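Long-range contacts in putative branched-chain amino acid ABC transporter, periplasmic branched-chain amino acid-binding protein (Pseudomonas protegens Pf-5, PDB 4RU0), which probably binds branched-chain amino acids or related small solutes in the periplasm and hands them to an ABC transporter for import: residues A[143-148]-A[386-391]; A[147-152]-A[357-362]; A[153-158]-A[390-395]; A[200-205]-A[419-424]. All coordinates share one frame; numbering follows the deposited sequence.

Interactions 1 and 2 share F147 and P148 and lie about 8 Å apart, centre to centre. H391 joins them, giving its ND1 to N150 O and stacking its ring on F151. The same histidine, with D390, carries interaction 1 into interaction 3, about 11 Å away between centres. Y158 of interaction 3 packs on L421 and L424 of interaction 4, their centres about 15 Å apart. Interactions 2 and 4 mark the far ends, about 25 Å apart by their centres and not touching. The L155 side chain of interaction 3 is about 12 Å from the bound pentaoxaheptadecane, and F157 meets the pocket residue Y192 edge-to-face.

Interaction 1. Residues A[143-148]-A[386-391]; sequences DGTVFP and LSCRDH
G144 and H391 form a CH-pi contact: G144 CA stands 3.4 Å from the centroid of the H391 ring, 16° off the ring normal. Glycine suits the place, since a CB here would run into H391 NE2 and C388 O.

Carbonyl groups meet the same imidazole. F147 O approaches H391 CE1 obliquely at 3.0 Å, while P148 O lies near the ring plane, 3.4 Å from H391 CE1. Both oxygens lie close to CE1, whose C-H is probably polarised by the ring nitrogens. H391 ND1 bonds N150 O and NE2 bonds E363 OE2, which would favour a doubly protonated, positive ring. An alanine at H391 would probably leave E363 and N150 O without these mates and open a gap beside G144.

Apolar packing is slight, with T145 CG2 4.0 Å from C388 SG. Local bonds shape the first loop: D143 OD1 accepts from T145 N at 3.1 Å, an Asx turn, and D143 O takes both V146 N and F147 N.

Around the pair, C388 is tied to C443 by a disulfide, and the loops touch both helix 418-435, where F147 meets F432, and helix 355-363, through E363.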
loop_
_atom_site.group_PDB
_atom_site.type_symbol
_atom_site.label_atom_id
_atom_site.label_comp_id
_atom_site.label_asym_id
_atom_site.label_seq_id
_atom_site.Cartn_x
_atom_site.Cartn_y
_atom_site.Cartn_z
ATOM N N ASP A 143 -2.883 -8.514 -13.196
ATOM C CA ASP A 143 -3.339 -9.619 -14.032
ATOM C C ASP A 143 -2.802 -10.940 -13.490
ATOM O O ASP A 143 -1.706 -11.373 -13.847
ATOM C CB ASP A 143 -2.893 -9.414 -15.484
ATOM C CG ASP A 143 -3.562 -10.381 -16.460
ATOM O OD1 ASP A 143 -4.144 -11.399 -16.021
ATOM O OD2 ASP A 143 -3.501 -10.122 -17.684
ATOM N N GLY A 144 -3.586 -11.589 -12.638
ATOM C CA GLY A 144 -3.168 -12.840 -12.037
ATOM C C GLY A 144 -3.108 -14.021 -12.988
ATOM O O GLY A 144 -2.717 -15.114 -12.581
ATOM N N THR A 145 -3.490 -13.825 -14.248
ATOM C CA THR A 145 -3.353 -14.900 -15.229
ATOM C C THR A 145 -1.893 -15.017 -15.638
ATOM O O THR A 145 -1.456 -16.060 -16.125
ATOM C CB THR A 145 -4.220 -14.682 -16.492
ATOM O OG1 THR A 145 -3.740 -13.547 -17.227
ATOM C CG2 THR A 145 -5.678 -14.489 -16.119
ATOM N N VAL A 146 -1.144 -13.937 -15.438
ATOM C CA VAL A 146 0.281 -13.923 -15.757
ATOM C C VAL A 146 1.096 -13.990 -14.467
ATOM O O VAL A 146 2.213 -14.505 -14.450
ATOM C CB VAL A 146 0.653 -12.675 -16.580
ATOM C CG1 VAL A 146 2.159 -12.562 -16.775
ATOM C CG2 VAL A 146 -0.051 -12.721 -17.931
ATOM N N PHE A 147 0.508 -13.504 -13.376
ATOM C CA PHE A 147 1.173 -13.503 -12.073
ATOM C C PHE A 147 0.385 -14.257 -11.002
ATOM O O PHE A 147 -0.160 -13.642 -10.091
ATOM C CB PHE A 147 1.421 -12.068 -11.615
ATOM C CG PHE A 147 2.447 -11.348 -12.433
ATOM C CD1 PHE A 147 2.084 -10.682 -13.590
ATOM C CD2 PHE A 147 3.778 -11.339 -12.045
ATOM C CE1 PHE A 147 3.030 -10.019 -14.342
ATOM C CE2 PHE A 147 4.725 -10.678 -12.792
ATOM C CZ PHE A 147 4.354 -10.016 -13.942
ATOM N N PRO A 148 0.357 -15.595 -11.095
ATOM C CA PRO A 148 -0.439 -16.440 -10.199
ATOM C C PRO A 148 -0.166 -16.196 -8.717
ATOM O O PRO A 148 -1.106 -16.220 -7.924
ATOM C CB PRO A 148 -0.014 -17.864 -10.587
ATOM C CG PRO A 148 0.566 -17.743 -11.939
ATOM C CD PRO A 148 1.188 -16.395 -12.011
ATOM N N LEU A 386 -11.347 -9.497 -5.062
ATOM C CA LEU A 386 -10.312 -10.002 -5.955
ATOM C C LEU A 386 -10.826 -11.126 -6.837
ATOM O O LEU A 386 -11.896 -11.686 -6.601
ATOM C CB LEU A 386 -9.101 -10.494 -5.164
ATOM C CG LEU A 386 -8.090 -9.462 -4.667
ATOM C CD1 LEU A 386 -8.646 -8.659 -3.495
ATOM C CD2 LEU A 386 -6.786 -10.158 -4.289
ATOM N N SER A 387 -10.045 -11.441 -7.862
ATOM C CA SER A 387 -10.328 -12.555 -8.748
ATOM C C SER A 387 -9.010 -13.021 -9.343
ATOM O O SER A 387 -7.972 -12.397 -9.115
ATOM C CB SER A 387 -11.307 -12.155 -9.854
ATOM O OG SER A 387 -10.667 -11.348 -10.834
ATOM N N CYS A 388 -9.050 -14.110 -10.101
ATOM C CA CYS A 388 -7.869 -14.580 -10.812
ATOM C C CYS A 388 -7.398 -13.513 -11.800
ATOM O O CYS A 388 -6.208 -13.362 -12.057
ATOM C CB CYS A 388 -8.165 -15.889 -11.539
ATOM S SG CYS A 388 -6.974 -16.303 -12.839
ATOM N N ARG A 389 -8.354 -12.763 -12.330
ATOM C CA ARG A 389 -8.091 -11.716 -13.304
ATOM C C ARG A 389 -7.611 -10.422 -12.633
ATOM O O ARG A 389 -6.989 -9.570 -13.274
ATOM C CB ARG A 389 -9.363 -11.453 -14.117
ATOM C CG ARG A 389 -9.163 -10.734 -15.430
ATOM C CD ARG A 389 -10.503 -10.248 -15.964
ATOM N NE ARG A 389 -11.087 -9.235 -15.090
ATOM C CZ ARG A 389 -11.033 -7.928 -15.327
ATOM N NH1 ARG A 389 -11.583 -7.069 -14.476
ATOM N NH2 ARG A 389 -10.433 -7.483 -16.422
ATOM N N ASP A 390 -7.896 -10.281 -11.340
ATOM C CA ASP A 390 -7.639 -9.028 -10.630
ATOM C C ASP A 390 -7.033 -9.235 -9.247
ATOM O O ASP A 390 -7.745 -9.448 -8.269
ATOM C CB ASP A 390 -8.937 -8.224 -10.504
ATOM C CG ASP A 390 -8.766 -6.957 -9.679
ATOM O OD1 ASP A 390 -7.641 -6.415 -9.629
ATOM O OD2 ASP A 390 -9.762 -6.501 -9.077
ATOM N N HIS A 391 -5.712 -9.131 -9.167
ATOM C CA HIS A 391 -5.008 -9.315 -7.905
ATOM C C HIS A 391 -4.878 -8.011 -7.107
ATOM O O HIS A 391 -4.193 -7.964 -6.083
ATOM C CB HIS A 391 -3.626 -9.921 -8.164
ATOM C CG HIS A 391 -3.658 -11.394 -8.442
ATOM N ND1 HIS A 391 -2.517 -12.163 -8.501
ATOM C CD2 HIS A 391 -4.693 -12.235 -8.667
ATOM C CE1 HIS A 391 -2.848 -13.422 -8.751
ATOM N NE2 HIS A 391 -4.166 -13.487 -8.859
#

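Interaction 2. Residues A[147-152]-A[357-362]; sequences FPYNFP and EGRWGL
R359 lays its guanidinium on the ring of Y149, and this off-centre cation-pi stack, with apolar packing beside it, fastens helix 355-363 to the turn and short strand 150-151. R359 CZ is 4.5 Å from the Y149 centroid and the two planes are 26° apart; NH1 comes closest, 3.5 Å from Y149 CZ. The arginine chain bends at chi2 (-86°), which sets CD 3.3 Å from P148 O, and bends again at chi3. Arginine fits because its aliphatic part can pack while its flat charged end lies over part of an aromatic face.

Residues 147 to 150 make a type I beta turn that leads into strand 150-151, which pairs in parallel with strand 131-132. Replacing Y149 by a serine would probably deprive the R359 guanidinium of its aromatic seat and let it swing.

F151 points toward the helix. L362 CD1 sits over the centre of the F151 ring, 3.7 Å from its centroid, a CH-pi contact, and H391 stacks on the opposite face. At the rim, in the ring plane, R359 CG lies 3.7 Å from F151 CZ. Leucine suits the spot because L362 CB packs too, 3.6 Å from F151 CE1, and L362 also touches A340 of helix 325-348.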
loop_
_atom_site.group_PDB
_atom_site.type_symbol
_atom_site.label_atom_id
_atom_site.label_comp_id
_atom_site.label_asym_id
_atom_site.label_seq_id
_atom_site.Cartn_x
_atom_site.Cartn_y
_atom_site.Cartn_z
ATOM N N PHE A 147 0.508 -13.504 -13.376
ATOM C CA PHE A 147 1.173 -13.503 -12.073
ATOM C C PHE A 147 0.385 -14.257 -11.002
ATOM O O PHE A 147 -0.160 -13.642 -10.091
ATOM C CB PHE A 147 1.421 -12.068 -11.615
ATOM C CG PHE A 147 2.447 -11.348 -12.433
ATOM C CD1 PHE A 147 2.084 -10.682 -13.590
ATOM C CD2 PHE A 147 3.778 -11.339 -12.045
ATOM C CE1 PHE A 147 3.030 -10.019 -14.342
ATOM C CE2 PHE A 147 4.725 -10.678 -12.792
ATOM C CZ PHE A 147 4.354 -10.016 -13.942
ATOM N N PRO A 148 0.357 -15.595 -11.095
ATOM C CA PRO A 148 -0.439 -16.440 -10.199
ATOM C C PRO A 148 -0.166 -16.196 -8.717
ATOM O O PRO A 148 -1.106 -16.220 -7.924
ATOM C CB PRO A 148 -0.014 -17.864 -10.587
ATOM C CG PRO A 148 0.566 -17.743 -11.939
ATOM C CD PRO A 148 1.188 -16.395 -12.011
ATOM N N TYR A 149 1.090 -15.960 -8.348
ATOM C CA TYR A 149 1.454 -15.850 -6.939
ATOM C C TYR A 149 2.028 -14.486 -6.544
ATOM O O TYR A 149 2.757 -14.367 -5.564
ATOM C CB TYR A 149 2.432 -16.972 -6.582
ATOM C CG TYR A 149 1.752 -18.319 -6.611
ATOM C CD1 TYR A 149 1.743 -19.091 -7.768
ATOM C CD2 TYR A 149 1.069 -18.795 -5.498
ATOM C CE1 TYR A 149 1.096 -20.311 -7.804
ATOM C CE2 TYR A 149 0.421 -20.015 -5.526
ATOM C CZ TYR A 149 0.435 -20.767 -6.678
ATOM O OH TYR A 149 -0.209 -21.981 -6.706
ATOM N N ASN A 150 1.672 -13.457 -7.303
ATOM C CA ASN A 150 2.065 -12.089 -6.980
ATOM C C ASN A 150 0.827 -11.199 -6.834
ATOM O O ASN A 150 0.034 -11.077 -7.769
ATOM C CB ASN A 150 3.002 -11.537 -8.056
ATOM C CG ASN A 150 3.794 -10.334 -7.583
ATOM O OD1 ASN A 150 3.258 -9.436 -6.930
ATOM N ND2 ASN A 150 5.082 -10.313 -7.906
ATOM N N PHE A 151 0.663 -10.583 -5.664
ATOM C CA PHE A 151 -0.545 -9.815 -5.358
ATOM C C PHE A 151 -0.268 -8.375 -4.910
ATOM O O PHE A 151 -0.055 -8.122 -3.722
ATOM C CB PHE A 151 -1.361 -10.523 -4.266
ATOM C CG PHE A 151 -1.976 -11.826 -4.701
ATOM C CD1 PHE A 151 -3.313 -11.887 -5.072
ATOM C CD2 PHE A 151 -1.222 -12.993 -4.727
ATOM C CE1 PHE A 151 -3.888 -13.087 -5.464
ATOM C CE2 PHE A 151 -1.791 -14.195 -5.123
ATOM C CZ PHE A 151 -3.125 -14.244 -5.489
ATOM N N PRO A 152 -0.324 -7.425 -5.826
ATOM C CA PRO A 152 -0.184 -6.025 -5.439
ATOM C C PRO A 152 -1.533 -5.495 -4.957
ATOM O O PRO A 152 -2.229 -4.793 -5.651
ATOM C CB PRO A 152 0.213 -5.364 -6.740
ATOM C CG PRO A 152 -0.490 -6.146 -7.757
ATOM C CD PRO A 152 -0.579 -7.554 -7.262
ATOM N N GLU A 357 -3.344 -22.892 -1.438
ATOM C CA GLU A 357 -4.682 -22.656 -0.918
ATOM C C GLU A 357 -4.813 -21.200 -0.496
ATOM O O GLU A 357 -5.881 -20.601 -0.618
ATOM C CB GLU A 357 -4.975 -23.597 0.254
ATOM C CG GLU A 357 -5.082 -25.065 -0.159
ATOM C CD GLU A 357 -4.816 -26.029 0.988
ATOM O OE1 GLU A 357 -4.575 -25.557 2.120
ATOM O OE2 GLU A 357 -4.839 -27.260 0.754
ATOM N N GLY A 358 -3.714 -20.634 -0.009
ATOM C CA GLY A 358 -3.671 -19.233 0.356
ATOM C C GLY A 358 -3.902 -18.365 -0.864
ATOM O O GLY A 358 -4.528 -17.307 -0.788
ATOM N N ARG A 359 -3.394 -18.830 -2.000
ATOM C CA ARG A 359 -3.583 -18.143 -3.269
ATOM C C ARG A 359 -5.058 -18.173 -3.659
ATOM O O ARG A 359 -5.591 -17.198 -4.192
ATOM C CB ARG A 359 -2.718 -18.789 -4.354
ATOM C CG ARG A 359 -2.461 -17.923 -5.569
ATOM C CD ARG A 359 -3.568 -18.025 -6.604
ATOM N NE ARG A 359 -3.875 -19.409 -6.941
ATOM C CZ ARG A 359 -3.229 -20.115 -7.861
ATOM N NH1 ARG A 359 -2.231 -19.564 -8.541
ATOM N NH2 ARG A 359 -3.582 -21.371 -8.103
ATOM N N TRP A 360 -5.713 -19.299 -3.387
ATOM C CA TRP A 360 -7.134 -19.450 -3.680
ATOM C C TRP A 360 -7.962 -18.494 -2.831
ATOM O O TRP A 360 -8.940 -17.917 -3.302
ATOM C CB TRP A 360 -7.596 -20.894 -3.442
ATOM C CG TRP A 360 -8.998 -21.145 -3.922
ATOM C CD1 TRP A 360 -9.369 -21.650 -5.134
ATOM C CD2 TRP A 360 -10.214 -20.875 -3.210
ATOM N NE1 TRP A 360 -10.740 -21.720 -5.217
ATOM C CE2 TRP A 360 -11.282 -21.251 -4.050
ATOM C CE3 TRP A 360 -10.505 -20.358 -1.941
ATOM C CZ2 TRP A 360 -12.618 -21.124 -3.666
ATOM C CZ3 TRP A 360 -11.834 -20.229 -1.562
ATOM C CH2 TRP A 360 -12.872 -20.615 -2.423
ATOM N N GLY A 361 -7.561 -18.337 -1.574
ATOM C CA GLY A 361 -8.251 -17.452 -0.655
ATOM C C GLY A 361 -8.158 -16.012 -1.117
ATOM O O GLY A 361 -9.167 -15.306 -1.188
ATOM N N LEU A 362 -6.941 -15.581 -1.438
ATOM C CA LEU A 362 -6.706 -14.241 -1.960
ATOM C C LEU A 362 -7.575 -13.953 -3.174
ATOM O O LEU A 362 -8.214 -12.907 -3.241
ATOM C CB LEU A 362 -5.232 -14.056 -2.318
ATOM C CG LEU A 362 -4.292 -13.823 -1.136
ATOM C CD1 LEU A 362 -2.866 -14.099 -1.541
ATOM C CD2 LEU A 362 -4.437 -12.398 -0.628
#

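Interaction 3. Residues A[153-158]-A[390-395]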
loop_
_atom_site.group_PDB
_atom_site.type_symbol
_atom_site.label_atom_id
_atom_site.label_comp_id
_atom_site.label_asym_id
_atom_site.label_seq_id
_atom_site.Cartn_x
_atom_site.Cartn_y
_atom_site.Cartn_z
ATOM N N VAL A 153 -1.889 -5.888 -3.749
ATOM C CA VAL A 153 -3.221 -5.697 -3.204
ATOM C C VAL A 153 -3.653 -4.281 -2.847
ATOM O O VAL A 153 -2.883 -3.487 -2.335
ATOM C CB VAL A 153 -3.476 -6.600 -1.988
ATOM C CG1 VAL A 153 -4.956 -6.857 -1.847
ATOM C CG2 VAL A 153 -2.765 -7.917 -2.152
HETATM N N MSE A 154 -4.928 -4.033 -3.101
HETATM C CA MSE A 154 -5.625 -2.813 -2.752
HETATM C C MSE A 154 -5.374 -1.616 -3.625
HETATM O O MSE A 154 -6.339 -1.031 -4.125
HETATM C CB MSE A 154 -5.260 -2.471 -1.325
HETATM C CG MSE A 154 -6.504 -2.078 -0.565
HETATM SE SE MSE A 154 -6.025 -2.044 1.316
HETATM C CE MSE A 154 -6.768 -3.807 1.711
ATOM N N LEU A 155 -4.134 -1.195 -3.772
ATOM C CA LEU A 155 -3.862 -0.077 -4.632
ATOM C C LEU A 155 -2.583 -0.203 -5.413
ATOM O O LEU A 155 -1.529 -0.232 -4.847
ATOM C CB LEU A 155 -3.848 1.207 -3.802
ATOM C CG LEU A 155 -3.916 2.504 -4.591
ATOM C CD1 LEU A 155 -5.228 2.606 -5.326
ATOM C CD2 LEU A 155 -3.717 3.687 -3.688
ATOM N N THR A 156 -2.680 -0.206 -6.723
ATOM C CA THR A 156 -1.511 -0.063 -7.562
ATOM C C THR A 156 -1.320 1.392 -7.934
ATOM O O THR A 156 -2.245 2.166 -7.908
ATOM C CB THR A 156 -1.601 -0.884 -8.843
ATOM O OG1 THR A 156 -2.652 -0.386 -9.662
ATOM C CG2 THR A 156 -1.849 -2.332 -8.525
ATOM N N PHE A 157 -0.106 1.748 -8.292
ATOM C CA PHE A 157 0.189 3.106 -8.728
ATOM C C PHE A 157 -0.632 3.523 -9.948
ATOM O O PHE A 157 -0.908 4.710 -10.137
ATOM C CB PHE A 157 1.681 3.246 -9.016
ATOM C CG PHE A 157 2.546 3.060 -7.803
ATOM C CD1 PHE A 157 2.271 3.748 -6.627
ATOM C CD2 PHE A 157 3.618 2.177 -7.825
ATOM C CE1 PHE A 157 3.064 3.572 -5.498
ATOM C CE2 PHE A 157 4.413 1.991 -6.699
ATOM C CZ PHE A 157 4.136 2.693 -5.535
ATOM N N TYR A 158 -1.041 2.559 -10.768
ATOM C CA TYR A 158 -1.913 2.881 -11.897
ATOM C C TYR A 158 -3.266 3.362 -11.387
ATOM O O TYR A 158 -3.754 4.411 -11.803
ATOM C CB TYR A 158 -2.094 1.681 -12.831
ATOM C CG TYR A 158 -0.985 1.517 -13.844
ATOM C CD1 TYR A 158 0.302 1.964 -13.576
ATOM C CD2 TYR A 158 -1.223 0.914 -15.074
ATOM C CE1 TYR A 158 1.322 1.808 -14.500
ATOM C CE2 TYR A 158 -0.209 0.756 -16.007
ATOM C CZ TYR A 158 1.062 1.209 -15.715
ATOM O OH TYR A 158 2.083 1.062 -16.629
ATOM N N ASP A 390 -7.896 -10.281 -11.340
ATOM C CA ASP A 390 -7.639 -9.028 -10.630
ATOM C C ASP A 390 -7.033 -9.235 -9.247
ATOM O O ASP A 390 -7.745 -9.448 -8.269
ATOM C CB ASP A 390 -8.937 -8.224 -10.504
ATOM C CG ASP A 390 -8.766 -6.957 -9.679
ATOM O OD1 ASP A 390 -7.641 -6.415 -9.629
ATOM O OD2 ASP A 390 -9.762 -6.501 -9.077
ATOM N N HIS A 391 -5.712 -9.131 -9.167
ATOM C CA HIS A 391 -5.008 -9.315 -7.905
ATOM C C HIS A 391 -4.878 -8.011 -7.107
ATOM O O HIS A 391 -4.193 -7.964 -6.083
ATOM C CB HIS A 391 -3.626 -9.921 -8.164
ATOM C CG HIS A 391 -3.658 -11.394 -8.442
ATOM N ND1 HIS A 391 -2.517 -12.163 -8.501
ATOM C CD2 HIS A 391 -4.693 -12.235 -8.667
ATOM C CE1 HIS A 391 -2.848 -13.422 -8.751
ATOM N NE2 HIS A 391 -4.166 -13.487 -8.859
ATOM N N GLU A 392 -5.544 -6.959 -7.573
ATOM C CA GLU A 392 -5.577 -5.699 -6.840
ATOM C C GLU A 392 -6.817 -5.652 -5.962
ATOM O O GLU A 392 -6.723 -5.542 -4.742
ATOM C CB GLU A 392 -5.557 -4.496 -7.790
ATOM C CG GLU A 392 -5.465 -3.166 -7.058
ATOM C CD GLU A 392 -5.580 -1.958 -7.980
ATOM O OE1 GLU A 392 -6.007 -2.120 -9.143
ATOM O OE2 GLU A 392 -5.242 -0.841 -7.532
ATOM N N GLY A 393 -7.979 -5.728 -6.602
ATOM C CA GLY A 393 -9.241 -5.883 -5.899
ATOM C C GLY A 393 -9.763 -4.679 -5.141
ATOM O O GLY A 393 -10.794 -4.776 -4.475
ATOM N N GLY A 394 -9.068 -3.547 -5.234
ATOM C CA GLY A 394 -9.477 -2.345 -4.520
ATOM C C GLY A 394 -9.484 -1.099 -5.387
ATOM O O GLY A 394 -10.489 -0.773 -6.016
ATOM N N GLY A 395 -8.358 -0.394 -5.409
ATOM C CA GLY A 395 -8.195 0.761 -6.269
ATOM C C GLY A 395 -8.767 2.067 -5.741
ATOM O O GLY A 395 -8.987 2.992 -6.514
HETATM O O HOH W 1 -4.228 -2.001 -10.920
#
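T156 covers one face of the E392 carboxylate. T156 N reaches E392 OE2 at 2.8 Å from above that plane, 48° out of it, in a bond of 163°, and T156 CG2 rests over the same face, 3.8 Å from E392 CD. A water on this face donates to E392 OE1 and also bonds T156 OG1. In E392 a chi1 of -175° sets CG anti to the backbone N, and the chain stays extended beyond it, which together bring the carboxylate to T156. S159 OG is a further partner of OE2, and R418 makes a long, weak ion pair with OE1. The D390 carboxylate is gripped from one face: E392 N and G393 N both bond OD1, an Asx motif, while OD2, whose place is less sure, lies by R418.

T156 is the N-cap of helix 157-172, and an acid suits the site because the start of a helix would stabilise its negative charge. In the two-lobed leucine-binding protein family the lobes are joined by crossover strands, and this pair of loops probably forms part of that hinge.

M154 N, of a selenomethionine, donates to E392 O at 2.9 Å, and G395 N donates to M154 O, though at a doubtfully short distance. G393 and G395 have positive phi, and a CB on G394 would strike M154 O; glycine meets each need. L155 CD1 packs on G395 C at 3.6 Å.

Interaction 4. Residues A[200-205]-A[419-424]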
loop_
_atom_site.group_PDB
_atom_site.type_symbol
_atom_site.label_atom_id
_atom_site.label_comp_id
_atom_site.label_asym_id
_atom_site.label_seq_id
_atom_site.Cartn_x
_atom_site.Cartn_y
_atom_site.Cartn_z
ATOM N N LEU A 200 -1.212 8.461 -16.378
ATOM C CA LEU A 200 -1.454 9.903 -16.409
ATOM C C LEU A 200 -1.557 10.412 -17.839
ATOM O O LEU A 200 -2.329 11.324 -18.121
ATOM C CB LEU A 200 -0.365 10.660 -15.647
ATOM C CG LEU A 200 -0.583 10.579 -14.128
ATOM C CD1 LEU A 200 0.535 11.253 -13.352
ATOM C CD2 LEU A 200 -1.932 11.172 -13.753
ATOM N N LYS A 201 -0.795 9.810 -18.746
ATOM C CA LYS A 201 -0.864 10.186 -20.152
ATOM C C LYS A 201 -2.225 9.811 -20.742
ATOM O O LYS A 201 -2.837 10.598 -21.472
ATOM C CB LYS A 201 0.258 9.517 -20.943
ATOM C CG LYS A 201 0.239 9.852 -22.422
ATOM C CD LYS A 201 1.354 9.130 -23.165
ATOM C CE LYS A 201 1.047 7.656 -23.313
ATOM N NZ LYS A 201 2.117 6.942 -24.059
ATOM N N LEU A 202 -2.690 8.606 -20.420
ATOM C CA LEU A 202 -4.006 8.148 -20.846
ATOM C C LEU A 202 -5.122 9.057 -20.317
ATOM O O LEU A 202 -5.974 9.512 -21.080
ATOM C CB LEU A 202 -4.236 6.705 -20.389
ATOM C CG LEU A 202 -5.633 6.104 -20.602
ATOM C CD1 LEU A 202 -6.011 6.147 -22.073
ATOM C CD2 LEU A 202 -5.682 4.679 -20.073
ATOM N N LEU A 203 -5.106 9.325 -19.013
ATOM C CA LEU A 203 -6.111 10.178 -18.385
ATOM C C LEU A 203 -6.067 11.602 -18.939
ATOM O O LEU A 203 -7.098 12.268 -19.037
ATOM C CB LEU A 203 -5.922 10.192 -16.863
ATOM C CG LEU A 203 -6.127 8.824 -16.193
ATOM C CD1 LEU A 203 -5.443 8.743 -14.826
ATOM C CD2 LEU A 203 -7.608 8.493 -16.073
ATOM N N ALA A 204 -4.879 12.065 -19.317
ATOM C CA ALA A 204 -4.751 13.406 -19.879
ATOM C C ALA A 204 -5.333 13.477 -21.293
ATOM O O ALA A 204 -5.885 14.501 -21.691
ATOM C CB ALA A 204 -3.299 13.849 -19.881
ATOM N N GLU A 205 -5.207 12.392 -22.048
ATOM C CA GLU A 205 -5.796 12.331 -23.383
ATOM C C GLU A 205 -7.319 12.330 -23.314
ATOM O O GLU A 205 -7.985 12.968 -24.124
ATOM C CB GLU A 205 -5.315 11.088 -24.138
ATOM C CG GLU A 205 -3.863 11.141 -24.569
ATOM C CD GLU A 205 -3.482 9.969 -25.456
ATOM O OE1 GLU A 205 -2.309 9.539 -25.402
ATOM O OE2 GLU A 205 -4.356 9.485 -26.211
ATOM N N ALA A 419 -11.474 0.149 -15.000
ATOM C CA ALA A 419 -11.880 -0.334 -16.317
ATOM C C ALA A 419 -11.159 0.452 -17.407
ATOM O O ALA A 419 -10.703 -0.115 -18.404
ATOM C CB ALA A 419 -13.385 -0.226 -16.487
ATOM N N LEU A 420 -11.050 1.759 -17.202
ATOM C CA LEU A 420 -10.388 2.634 -18.155
ATOM C C LEU A 420 -8.902 2.303 -18.312
ATOM O O LEU A 420 -8.356 2.367 -19.413
ATOM C CB LEU A 420 -10.561 4.089 -17.720
ATOM C CG LEU A 420 -9.889 5.167 -18.563
ATOM C CD1 LEU A 420 -10.358 5.074 -20.004
ATOM C CD2 LEU A 420 -10.197 6.536 -17.980
ATOM N N LEU A 421 -8.256 1.941 -17.206
ATOM C CA LEU A 421 -6.819 1.657 -17.200
ATOM C C LEU A 421 -6.466 0.229 -17.605
ATOM O O LEU A 421 -5.317 -0.056 -17.947
ATOM C CB LEU A 421 -6.236 1.919 -15.815
ATOM C CG LEU A 421 -6.372 3.318 -15.239
ATOM C CD1 LEU A 421 -5.979 3.293 -13.769
ATOM C CD2 LEU A 421 -5.504 4.289 -16.018
ATOM N N ARG A 422 -7.450 -0.664 -17.554
ATOM C CA ARG A 422 -7.221 -2.094 -17.769
ATOM C C ARG A 422 -6.456 -2.455 -19.060
ATOM O O ARG A 422 -5.653 -3.386 -19.045
ATOM C CB ARG A 422 -8.557 -2.841 -17.741
ATOM C CG ARG A 422 -8.421 -4.360 -17.789
ATOM C CD ARG A 422 -7.838 -4.923 -16.496
ATOM N NE ARG A 422 -7.282 -6.257 -16.697
ATOM C CZ ARG A 422 -6.991 -7.119 -15.726
ATOM N NH1 ARG A 422 -7.209 -6.805 -14.454
ATOM N NH2 ARG A 422 -6.485 -8.309 -16.034
ATOM N N PRO A 423 -6.698 -1.740 -20.177
ATOM C CA PRO A 423 -5.893 -2.098 -21.354
ATOM C C PRO A 423 -4.386 -1.902 -21.163
ATOM O O PRO A 423 -3.603 -2.664 -21.727
ATOM C CB PRO A 423 -6.431 -1.157 -22.437
ATOM C CG PRO A 423 -7.847 -0.931 -22.043
ATOM C CD PRO A 423 -7.817 -0.849 -20.541
ATOM N N LEU A 424 -3.988 -0.903 -20.382
ATOM C CA LEU A 424 -2.575 -0.698 -20.080
ATOM C C LEU A 424 -2.023 -1.867 -19.285
ATOM O O LEU A 424 -0.902 -2.322 -19.511
ATOM C CB LEU A 424 -2.364 0.598 -19.297
ATOM C CG LEU A 424 -2.619 1.888 -20.066
ATOM C CD1 LEU A 424 -2.280 3.089 -19.195
ATOM C CD2 LEU A 424 -1.801 1.892 -21.341
#
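L202 points toward helix 418-435 and brings a single methyl, CD2, against three leucines there; its chi1 of 173° sets CG anti to the backbone N. L202 and L424 slide past each other in opposite directions, their branches meeting where L202 CD2 is 3.9 Å from L424 CD1. L421 reaches the same methyl, its CD2 lying 4.1 Å from L202 CD2. That methyl also touches backbone, L202 CD2 lying 3.6 Å from L420 O.

L203 and L420 cross obliquely, and their closest atoms are the two CD2 methyls, 3.8 Å apart. The segment axes approach to 10.6 Å with 130° between their N-to-C directions, so these segments run closer to antiparallel than parallel, yet well off it. Leucine suits such a crossing, for its methyl reaches across the gap and can meet several neighbours.

Within 419-424, part of helix 418-435, the helix is kinked at P423, which lacks an N-H; L424 N makes no bond to L420 O, only a weak one to L421 O. Helix 157-172 packs nearby, through V165 on L203 and S162 on L421, while R422, whose CB points away from helix 197-207, forms a salt bridge with D426.

Between these segments the attraction is wholly apolar, resting on dispersion and the exclusion of water, so the fit of the leucine methyls probably helps to set how they lie together.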